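Endopolygalacturonase (Chondrostereum purpureum, PDB 1KCC) probably hydrolyses the alpha-1,4 bonds between galacturonosyl units inside polygalacturonan chains, as a right-handed parallel beta-helix enzyme of glycoside hydrolase family 28. Local coordinates at residues H150-F155 against V169-D174; Y223-K228 against N246-I251. All coordinates share one frame; numbering follows the deposited sequence.

Contact 1 (H150-F155 against V169-D174); sequences HNTDGF and VKNQDD. With GTR (beta-D-galactopyranuronic acid), chain B.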
loop_
_atom_site.group_PDB
_atom_site.type_symbol
_atom_site.label_atom_id
_atom_site.label_comp_id
_atom_site.label_asym_id
_atom_site.label_seq_id
_atom_site.Cartn_x
_atom_site.Cartn_y
_atom_site.Cartn_z
ATOM N N HIS A 150 5.067 13.444 1.855
ATOM C CA HIS A 150 4.138 13.033 2.911
ATOM C C HIS A 150 2.939 12.372 2.245
ATOM O O HIS A 150 2.552 12.728 1.113
ATOM C CB HIS A 150 3.768 14.226 3.759
ATOM C CG HIS A 150 3.194 13.791 5.091
ATOM N ND1 HIS A 150 3.970 13.284 6.100
ATOM C CD2 HIS A 150 1.913 13.805 5.537
ATOM C CE1 HIS A 150 3.214 12.970 7.149
ATOM N NE2 HIS A 150 1.943 13.293 6.832
ATOM N N ASN A 151 2.319 11.420 2.926
ATOM C CA ASN A 151 1.174 10.690 2.360
ATOM C C ASN A 151 1.546 10.027 1.013
ATOM O O ASN A 151 0.683 9.825 0.159
ATOM C CB ASN A 151 -0.077 11.557 2.178
ATOM C CG ASN A 151 -0.582 12.077 3.510
ATOM O OD1 ASN A 151 -0.632 13.300 3.718
ATOM N ND2 ASN A 151 -0.969 11.192 4.428
ATOM N N THR A 152 2.810 9.606 0.919
ATOM C CA THR A 152 3.324 8.971 -0.322
ATOM C C THR A 152 3.172 7.448 -0.292
ATOM O O THR A 152 4.105 6.712 -0.590
ATOM C CB THR A 152 4.771 9.412 -0.541
ATOM O OG1 THR A 152 5.435 9.320 0.743
ATOM C CG2 THR A 152 4.849 10.842 -1.083
ATOM N N ASP A 153 1.933 7.007 0.002
ATOM C CA ASP A 153 1.688 5.567 0.099
ATOM C C ASP A 153 2.161 4.852 -1.173
ATOM O O ASP A 153 1.951 5.318 -2.278
ATOM C CB ASP A 153 0.178 5.296 0.188
ATOM C CG ASP A 153 -0.565 5.931 1.332
ATOM O OD1 ASP A 153 -0.091 6.948 1.870
ATOM O OD2 ASP A 153 -1.656 5.421 1.684
ATOM N N GLY A 154 2.744 3.655 -0.999
ATOM C CA GLY A 154 3.146 2.900 -2.169
ATOM C C GLY A 154 1.957 2.357 -2.943
ATOM O O GLY A 154 1.738 2.684 -4.115
ATOM N N PHE A 155 1.169 1.514 -2.247
ATOM C CA PHE A 155 0.013 0.856 -2.810
ATOM C C PHE A 155 -1.176 1.027 -1.859
ATOM O O PHE A 155 -1.058 0.650 -0.701
ATOM C CB PHE A 155 0.229 -0.655 -2.984
ATOM C CG PHE A 155 1.444 -0.981 -3.809
ATOM C CD1 PHE A 155 1.323 -1.099 -5.213
ATOM C CD2 PHE A 155 2.685 -1.188 -3.243
ATOM C CE1 PHE A 155 2.464 -1.407 -5.962
ATOM C CE2 PHE A 155 3.797 -1.470 -3.991
ATOM C CZ PHE A 155 3.708 -1.579 -5.376
ATOM N N VAL A 169 9.383 -0.251 -2.256
ATOM C CA VAL A 169 8.791 1.061 -1.961
ATOM C C VAL A 169 9.727 1.841 -1.020
ATOM O O VAL A 169 10.093 1.347 0.040
ATOM C CB VAL A 169 7.434 0.903 -1.256
ATOM C CG1 VAL A 169 6.860 2.269 -0.890
ATOM C CG2 VAL A 169 6.464 0.111 -2.141
ATOM N N LYS A 170 10.093 3.033 -1.459
ATOM C CA LYS A 170 10.895 3.990 -0.672
ATOM C C LYS A 170 10.045 5.238 -0.550
ATOM O O LYS A 170 9.812 5.930 -1.547
ATOM C CB LYS A 170 12.199 4.332 -1.417
ATOM C CG LYS A 170 13.052 3.084 -1.678
ATOM C CD LYS A 170 14.283 3.437 -2.501
ATOM C CE LYS A 170 15.187 2.223 -2.709
ATOM N NZ LYS A 170 16.213 2.581 -3.822
ATOM N N ASN A 171 9.521 5.512 0.641
ATOM C CA ASN A 171 8.496 6.541 0.725
ATOM C C ASN A 171 8.425 7.106 2.145
ATOM O O ASN A 171 9.369 6.967 2.947
ATOM C CB ASN A 171 7.138 6.044 0.229
ATOM C CG ASN A 171 6.547 5.023 1.199
ATOM O OD1 ASN A 171 7.265 4.523 2.097
ATOM N ND2 ASN A 171 5.264 4.758 1.062
ATOM N N GLN A 172 7.299 7.787 2.432
ATOM C CA GLN A 172 7.086 8.514 3.703
ATOM C C GLN A 172 5.771 8.179 4.339
ATOM O O GLN A 172 5.357 8.866 5.280
ATOM C CB GLN A 172 7.208 10.030 3.535
ATOM C CG GLN A 172 8.580 10.519 3.028
ATOM C CD GLN A 172 8.747 10.311 1.533
ATOM O OE1 GLN A 172 7.828 10.571 0.716
ATOM N NE2 GLN A 172 9.946 9.903 1.131
ATOM N N ASP A 173 5.060 7.133 3.855
ATOM C CA ASP A 173 3.816 6.730 4.506
ATOM C C ASP A 173 3.686 5.223 4.316
ATOM O O ASP A 173 4.708 4.528 4.093
ATOM C CB ASP A 173 2.597 7.522 3.978
ATOM C CG ASP A 173 1.447 7.596 5.005
ATOM O OD1 ASP A 173 1.259 8.663 5.622
ATOM O OD2 ASP A 173 0.741 6.593 5.198
ATOM N N ASP A 174 2.495 4.658 4.459
ATOM C CA ASP A 174 2.342 3.210 4.370
ATOM C C ASP A 174 2.992 2.671 3.105
ATOM O O ASP A 174 2.784 3.206 2.002
ATOM C CB ASP A 174 0.851 2.826 4.407
ATOM C CG ASP A 174 0.268 3.037 5.810
ATOM O OD1 ASP A 174 0.964 2.684 6.790
ATOM O OD2 ASP A 174 -0.912 3.453 5.887
HETATM C C1 GTR B . 0.644 10.513 9.396
HETATM C C2 GTR B . -0.153 11.137 8.263
HETATM C C3 GTR B . -1.511 10.646 8.285
HETATM C C4 GTR B . -1.575 9.092 8.178
HETATM C C5 GTR B . -0.675 8.569 9.314
HETATM C C6 GTR B . -0.560 7.059 9.248
HETATM O O1 GTR B . 1.968 10.955 9.388
HETATM O O2 GTR B . -0.118 12.572 8.409
HETATM O O3 GTR B . -2.260 11.222 7.131
HETATM O O4 GTR B . -1.122 8.669 6.884
HETATM O O5 GTR B . 0.666 9.102 9.228
HETATM O O6A GTR B . 0.502 6.475 8.941
HETATM O O6B GTR B . -1.599 6.455 9.541
HETATM O O HOH W 1 -2.359 5.066 4.330
#
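Gly-154 N donates to Asp-174 O (3.0 Å), and the CA atoms of Asp-153 and Asp-174 lie 4.9 Å apart. Thr-152 centres an inverse gamma turn in the loop leading into strand 155-158; residues 171-174 lead out of strand 162-170. Thr-152 OG1 accepts from Gln-172 N and donates to Gln-172 OE1 at 2.7 Å, 48° out of the amide carbonyl plane; an alanine here would probably leave both Gln-172 groups without their mate. Asn-171 projects ND2 between the loops, giving one N-H to Thr-152 O (2.8 Å) and bonding also to Asp-174 O, which thus accepts two donors. These loops off the parallel beta-helix carry part of the galacturonate site. There His-150 NE2 meets GTR O2 in the ring plane (2.7 Å), Asn-151 ND2 donates to O3 while its OD1 accepts from Thr-90 N, and Asp-173 OD1 accepts from O4 (2.7 Å). Asp-173 has CG anti to the backbone N (chi1 -155°), which sends the carboxylate alongside that of Asp-153; Asp-173 OD2 and Asp-153 OD1, two like-charged acceptors, lie 3.4 Å apart without a bond. One water donates to both Asp-153 OD2 and Asp-174 OD2; Ser-198 holds Asp-174 OD1. Deeper in, Val-169 CG2 touches Phe-155 CE2 obliquely.

Contact 2 (Y223-K228 against N246-I251); sequences YGVRIK and NTISGI. With GTR (beta-D-galactopyranuronic acid), chain B.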
loop_
_atom_site.group_PDB
_atom_site.type_symbol
_atom_site.label_atom_id
_atom_site.label_comp_id
_atom_site.label_asym_id
_atom_site.label_seq_id
_atom_site.Cartn_x
_atom_site.Cartn_y
_atom_site.Cartn_z
ATOM N N TYR A 223 6.494 2.271 11.719
ATOM C CA TYR A 223 5.807 1.090 12.264
ATOM C C TYR A 223 6.277 -0.098 11.446
ATOM O O TYR A 223 6.673 0.048 10.271
ATOM C CB TYR A 223 4.298 1.185 12.149
ATOM C CG TYR A 223 3.659 2.450 12.709
ATOM C CD1 TYR A 223 3.176 2.527 14.001
ATOM C CD2 TYR A 223 3.537 3.559 11.851
ATOM C CE1 TYR A 223 2.603 3.685 14.432
ATOM C CE2 TYR A 223 2.932 4.717 12.330
ATOM C CZ TYR A 223 2.487 4.767 13.656
ATOM O OH TYR A 223 1.858 5.919 14.079
ATOM N N GLY A 224 6.231 -1.288 12.050
ATOM C CA GLY A 224 6.521 -2.512 11.266
ATOM C C GLY A 224 5.283 -2.977 10.521
ATOM O O GLY A 224 5.179 -2.864 9.315
ATOM N N VAL A 225 4.306 -3.514 11.315
ATOM C CA VAL A 225 2.998 -3.850 10.756
ATOM C C VAL A 225 1.921 -3.219 11.642
ATOM O O VAL A 225 2.073 -3.117 12.868
ATOM C CB VAL A 225 2.779 -5.375 10.595
ATOM C CG1 VAL A 225 3.817 -5.972 9.678
ATOM C CG2 VAL A 225 2.790 -6.081 11.971
ATOM N N ARG A 226 0.841 -2.804 10.983
ATOM C CA ARG A 226 -0.298 -2.233 11.672
ATOM C C ARG A 226 -1.611 -2.773 11.124
ATOM O O ARG A 226 -1.755 -2.959 9.918
ATOM C CB ARG A 226 -0.378 -0.720 11.511
ATOM C CG ARG A 226 0.523 0.076 12.419
ATOM C CD ARG A 226 -0.000 1.578 12.319
ATOM N NE ARG A 226 0.400 2.026 10.977
ATOM C CZ ARG A 226 0.222 3.331 10.631
ATOM N NH1 ARG A 226 -0.332 4.201 11.466
ATOM N NH2 ARG A 226 0.598 3.725 9.392
ATOM N N ILE A 227 -2.560 -2.931 12.030
ATOM C CA ILE A 227 -3.986 -3.031 11.664
ATOM C C ILE A 227 -4.660 -1.906 12.398
ATOM O O ILE A 227 -4.662 -1.885 13.638
ATOM C CB ILE A 227 -4.620 -4.399 12.010
ATOM C CG1 ILE A 227 -3.734 -5.532 11.444
ATOM C CG2 ILE A 227 -6.058 -4.428 11.493
ATOM C CD1 ILE A 227 -4.325 -6.912 11.780
ATOM N N LYS A 228 -5.171 -0.916 11.644
ATOM C CA LYS A 228 -5.738 0.295 12.219
ATOM C C LYS A 228 -7.167 0.435 11.783
ATOM O O LYS A 228 -7.479 0.362 10.585
ATOM C CB LYS A 228 -4.914 1.552 11.786
ATOM C CG LYS A 228 -4.272 1.521 10.418
ATOM C CD LYS A 228 -3.668 2.918 10.016
ATOM C CE LYS A 228 -2.833 2.709 8.733
ATOM N NZ LYS A 228 -2.430 4.026 8.157
ATOM N N ASN A 246 8.304 -12.321 7.743
ATOM C CA ASN A 246 8.681 -10.927 7.515
ATOM C C ASN A 246 9.876 -10.558 8.388
ATOM O O ASN A 246 9.972 -10.964 9.544
ATOM C CB ASN A 246 7.509 -9.989 7.822
ATOM C CG ASN A 246 6.309 -10.349 6.969
ATOM O OD1 ASN A 246 6.301 -10.103 5.738
ATOM N ND2 ASN A 246 5.299 -10.974 7.584
ATOM N N THR A 247 10.795 -9.773 7.802
ATOM C CA THR A 247 12.006 -9.346 8.499
ATOM C C THR A 247 11.994 -7.824 8.582
ATOM O O THR A 247 11.994 -7.147 7.539
ATOM C CB THR A 247 13.256 -9.838 7.756
ATOM O OG1 THR A 247 13.151 -11.277 7.666
ATOM C CG2 THR A 247 14.536 -9.421 8.479
ATOM N N ILE A 248 11.938 -7.300 9.797
ATOM C CA ILE A 248 11.674 -5.865 10.008
ATOM C C ILE A 248 12.688 -5.334 10.977
ATOM O O ILE A 248 12.990 -5.946 12.006
ATOM C CB ILE A 248 10.218 -5.715 10.544
ATOM C CG1 ILE A 248 9.213 -6.379 9.558
ATOM C CG2 ILE A 248 9.929 -4.239 10.843
ATOM C CD1 ILE A 248 7.720 -6.155 9.893
ATOM N N SER A 249 13.175 -4.130 10.719
ATOM C CA SER A 249 14.148 -3.488 11.617
ATOM C C SER A 249 14.098 -1.987 11.463
ATOM O O SER A 249 13.509 -1.442 10.519
ATOM C CB SER A 249 15.572 -4.055 11.362
ATOM O OG SER A 249 15.963 -3.764 10.016
ATOM N N GLY A 250 14.743 -1.289 12.403
ATOM C CA GLY A 250 14.856 0.173 12.300
ATOM C C GLY A 250 13.505 0.835 12.513
ATOM O O GLY A 250 13.188 1.834 11.830
ATOM N N ILE A 251 12.687 0.306 13.427
ATOM C CA ILE A 251 11.331 0.838 13.636
ATOM C C ILE A 251 11.283 1.881 14.748
ATOM O O ILE A 251 11.737 1.642 15.880
ATOM C CB ILE A 251 10.358 -0.323 13.942
ATOM C CG1 ILE A 251 10.397 -1.381 12.822
ATOM C CG2 ILE A 251 8.979 0.225 14.245
ATOM C CD1 ILE A 251 10.105 -0.781 11.425
HETATM C C1 GTR B . 0.644 10.513 9.396
HETATM C C2 GTR B . -0.153 11.137 8.263
HETATM C C3 GTR B . -1.511 10.646 8.285
HETATM C C4 GTR B . -1.575 9.092 8.178
HETATM C C5 GTR B . -0.675 8.569 9.314
HETATM C C6 GTR B . -0.560 7.059 9.248
HETATM O O1 GTR B . 1.968 10.955 9.388
HETATM O O2 GTR B . -0.118 12.572 8.409
HETATM O O3 GTR B . -2.260 11.222 7.131
HETATM O O4 GTR B . -1.122 8.669 6.884
HETATM O O5 GTR B . 0.666 9.102 9.228
HETATM O O6A GTR B . 0.502 6.475 8.941
HETATM O O6B GTR B . -1.599 6.455 9.541
#
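Apolar contact joins the two segments: Ile-248 and Ile-251 point toward the corner at Gly-224 and Val-225, and no hydrogen bond crosses between them. Ile-248 CG2 lies 3.8 Å from Gly-224 CA, where a side chain on the glycine would be tight. The other branch of Ile-248 ends in CD1, which reaches Val-225 CG1 at 3.9 Å, the two side chains crossing at about a right angle. In Ile-251 CG1 lies anti to the carbonyl carbon and the chain turns at chi2 (-56°), bringing CD1 to 3.7 Å from Tyr-223 O, while its CG2 rests on Gly-224 N and Tyr-223 CA.

Face contacts order the polar side of 223-228. The Arg-226 guanidinium lies between Tyr-223 CE2, 3.4 Å above one face, and Lys-228 CE over the opposite face; Arg-226 CD in turn sits over the centre of the Tyr-223 ring. Being covered on both faces probably limits how far the guanidinium can tilt.

Hydrogen bonds from two basic side chains hold the sugar carboxylate. Arg-226 turns its edge to the acid group, NH2 reaching O6A of GTR at 2.8 Å in a nearly straight bond (167°) and NH1 reaching O6B less directly. Lys-228, extended beyond CG, brings NZ to O6B at 2.9 Å. Two basic groups round one carboxylate suit an enzyme of polygalacturonate.

The Tyr-223 hydroxyl is bonded to Lys-253 and Asp-265. In the beta-helix, strand 226-230 lies between strands 197-202 and 254-259, whereas Ile-248 and Ile-251 on strand 247-251 also pack on Ile-287 and Val-289 of strand 285-289.

In the fold
Both contacts are buried, and they meet at the bound galacturonate: contact 1 binds the sugar hydroxyls, contact 2 the carboxylate. Asp-174 ties them directly, its OD1 in a salt bridge to Arg-226 NH2 and its OD2 to Lys-228 NZ, so the acid probably balances the two bases. Their segments reach one parallel sheet of the beta-helix, through strands 155-158 and 226-230. Contact 1 joins loops nearer the chain centre mostly through hydrogen bonds; contact 2 joins a chain corner to strand 247-251 through isoleucine side chains laid on backbone and on Val-225, without a hydrogen bond. His-195, the predicted active-site residue, touches Asp-173 and also bonds the sugar.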